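PDB 1ODK: purine nucleoside phosphorylase from Thermus thermophilus, which probably catalyses the reversible phosphorolysis of purine nucleosides, releasing the free base and ribose 1-phosphate. Local coordinates for residues G21-A26 and V60-M65. Residues are numbered along the deposited sequence; the frame is centred on the assembly and turned at random.
Sequences GDPGRA and VQTTGM
Gly64 N donates to Gly21 O across 3.2 Å, entering in the carbonyl plane on a lone pair, though with a bent N-H...O angle of 137°. This backbone bond joins the start of an N-capped helix, following strand 16-20, to the exit of the neighbouring parallel strand 56-61 in the mixed sheet of the phosphorylase-superfamily fold. Gly64 has a positive phi of 86°, which suits a residue without a side chain.

Asp22 is the N-cap of helix 23-33: its OD1 takes Gly24 N at 2.7 Å from above the carboxylate plane, and Pro23 fits the first turn because it has no N-H to satisfy. Thr63 OG1 donates to Gly64 O; Thr63 OG1 also lies 3.4 Å from Gly21 CA.

Van der Waals contact centres on Thr62. Its methyl CG2, anti to the backbone N (chi1 -60° for OG1), reaches Gly21 O and the Pro23 ring, while OG1 sits 3.2 Å from Pro23 CA. Ala26 CB, small enough to let the helix approach, meets Val60 CG1 at 3.9 Å.

Thr62 thus offers the helix start both methyl and hydroxyl; Trp47 O satisfies the buried hydroxyl, consistent with close packing on the end of strand 56-61.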
ATOM      1  N   GLY B  21     -17.425  16.554 -20.420  1.00 11.67           N
ATOM      2  CA  GLY B  21     -17.783  16.435 -19.014  1.00 11.12           C
ATOM      3  C   GLY B  21     -18.929  17.364 -18.645  1.00 13.20           C
ATOM      4  O   GLY B  21     -19.787  17.043 -17.820  1.00 10.84           O
ATOM      5  N   ASP B  22     -18.945  18.519 -19.296  1.00 11.43           N
ATOM      6  CA  ASP B  22     -19.934  19.571 -19.065  1.00 15.52           C
ATOM      7  C   ASP B  22     -21.194  19.437 -19.946  1.00 15.15           C
ATOM      8  O   ASP B  22     -21.103  19.426 -21.172  1.00 14.67           O
ATOM      9  CB  ASP B  22     -19.231  20.910 -19.315  1.00 14.55           C
ATOM     10  CG  ASP B  22     -20.146  22.105 -19.179  1.00 16.57           C
ATOM     11  OD1 ASP B  22     -21.346  21.945 -18.864  1.00 15.80           O
ATOM     12  OD2 ASP B  22     -19.642  23.226 -19.391  1.00 16.07           O
ATOM     13  N   PRO B  23     -22.385  19.345 -19.325  1.00 14.14           N
ATOM     14  CA  PRO B  23     -23.631  19.215 -20.094  1.00 14.85           C
ATOM     15  C   PRO B  23     -23.904  20.410 -21.012  1.00 15.12           C
ATOM     16  O   PRO B  23     -24.534  20.267 -22.065  1.00 13.60           O
ATOM     17  CB  PRO B  23     -24.694  19.052 -19.005  1.00 15.24           C
ATOM     18  CG  PRO B  23     -24.108  19.815 -17.850  1.00 13.77           C
ATOM     19  CD  PRO B  23     -22.667  19.380 -17.878  1.00 14.92           C
ATOM     20  N   GLY B  24     -23.434  21.587 -20.610  1.00 14.51           N
ATOM     21  CA  GLY B  24     -23.618  22.770 -21.430  1.00 13.11           C
ATOM     22  C   GLY B  24     -22.779  22.650 -22.690  1.00 14.70           C
ATOM     23  O   GLY B  24     -23.138  23.168 -23.749  1.00 15.09           O
ATOM     24  N   ARG B  25     -21.648  21.963 -22.571  1.00 14.61           N
ATOM     25  CA  ARG B  25     -20.760  21.762 -23.706  1.00 16.45           C
ATOM     26  C   ARG B  25     -21.357  20.697 -24.628  1.00 14.52           C
ATOM     27  O   ARG B  25     -21.269  20.802 -25.854  1.00 14.89           O
ATOM     28  CB  ARG B  25     -19.375  21.338 -23.212  1.00 18.94           C
ATOM     29  CG  ARG B  25     -18.336  21.134 -24.300  1.00 23.92           C
ATOM     30  CD  ARG B  25     -16.948  21.226 -23.691  1.00 28.96           C
ATOM     31  NE  ARG B  25     -16.679  22.579 -23.207  1.00 33.83           N
ATOM     32  CZ  ARG B  25     -15.981  22.865 -22.113  1.00 36.97           C
ATOM     33  NH1 ARG B  25     -15.473  21.889 -21.369  1.00 34.36           N
ATOM     34  NH2 ARG B  25     -15.787  24.132 -21.763  1.00 35.40           N
ATOM     35  N   ALA B  26     -21.965  19.673 -24.035  1.00 11.73           N
ATOM     36  CA  ALA B  26     -22.590  18.617 -24.824  1.00 12.94           C
ATOM     37  C   ALA B  26     -23.663  19.239 -25.717  1.00 13.34           C
ATOM     38  O   ALA B  26     -23.745  18.941 -26.911  1.00 13.23           O
ATOM     39  CB  ALA B  26     -23.221  17.575 -23.909  1.00 11.35           C
ATOM     40  N   VAL B  60     -23.439  12.444 -28.321  1.00 12.00           N
ATOM     41  CA  VAL B  60     -22.644  13.326 -27.474  1.00 11.22           C
ATOM     42  C   VAL B  60     -23.247  13.137 -26.088  1.00 13.40           C
ATOM     43  O   VAL B  60     -24.377  13.559 -25.839  1.00 10.83           O
ATOM     44  CB  VAL B  60     -22.792  14.803 -27.907  1.00 12.08           C
ATOM     45  CG1 VAL B  60     -21.902  15.691 -27.049  1.00 10.35           C
ATOM     46  CG2 VAL B  60     -22.437  14.952 -29.379  1.00  9.66           C
ATOM     47  N   GLN B  61     -22.492  12.503 -25.196  1.00 11.68           N
ATOM     48  CA  GLN B  61     -22.975  12.201 -23.853  1.00 11.31           C
ATOM     49  C   GLN B  61     -22.184  12.830 -22.709  1.00 12.13           C
ATOM     50  O   GLN B  61     -20.979  12.632 -22.591  1.00 11.99           O
ATOM     51  CB  GLN B  61     -23.008  10.680 -23.661  1.00 10.18           C
ATOM     52  CG  GLN B  61     -23.404  10.215 -22.255  1.00 10.02           C
ATOM     53  CD  GLN B  61     -24.823  10.609 -21.890  1.00 14.40           C
ATOM     54  OE1 GLN B  61     -25.769  10.268 -22.595  1.00 13.01           O
ATOM     55  NE2 GLN B  61     -24.980  11.328 -20.778  1.00  9.87           N
ATOM     56  N   THR B  62     -22.891  13.569 -21.862  1.00 13.03           N
ATOM     57  CA  THR B  62     -22.300  14.225 -20.698  1.00 12.56           C
ATOM     58  C   THR B  62     -21.819  13.153 -19.721  1.00 12.62           C
ATOM     59  O   THR B  62     -22.540  12.192 -19.460  1.00 10.89           O
ATOM     60  CB  THR B  62     -23.354  15.089 -19.978  1.00 10.32           C
ATOM     61  OG1 THR B  62     -23.846  16.088 -20.877  1.00 11.79           O
ATOM     62  CG2 THR B  62     -22.762  15.746 -18.740  1.00  8.75           C
ATOM     63  N   THR B  63     -20.613  13.316 -19.178  1.00 13.41           N
ATOM     64  CA  THR B  63     -20.079  12.336 -18.226  1.00 13.06           C
ATOM     65  C   THR B  63     -20.090  12.831 -16.777  1.00 13.80           C
ATOM     66  O   THR B  63     -20.058  12.032 -15.843  1.00 13.48           O
ATOM     67  CB  THR B  63     -18.613  11.983 -18.519  1.00 13.90           C
ATOM     68  OG1 THR B  63     -17.805  13.140 -18.282  1.00 12.25           O
ATOM     69  CG2 THR B  63     -18.430  11.520 -19.963  1.00 15.13           C
ATOM     70  N   GLY B  64     -20.130  14.145 -16.590  1.00 13.77           N
ATOM     71  CA  GLY B  64     -20.065  14.688 -15.245  1.00 14.02           C
ATOM     72  C   GLY B  64     -18.575  14.792 -14.935  1.00 15.02           C
ATOM     73  O   GLY B  64     -17.751  14.524 -15.812  1.00 15.36           O
ATOM     74  N   MET B  65     -18.213  15.171 -13.714  1.00 11.57           N
ATOM     75  CA  MET B  65     -16.803  15.299 -13.354  1.00 11.52           C
ATOM     76  C   MET B  65     -16.334  14.141 -12.488  1.00 11.09           C
ATOM     77  O   MET B  65     -17.046  13.711 -11.578  1.00 11.05           O
ATOM     78  CB  MET B  65     -16.566  16.605 -12.588  1.00 13.51           C
ATOM     79  CG  MET B  65     -17.076  17.850 -13.296  1.00 19.60           C
ATOM     80  SD  MET B  65     -16.797  19.328 -12.302  1.00 22.15           S
ATOM     81  CE  MET B  65     -18.107  19.211 -11.122  1.00 20.36           C
TER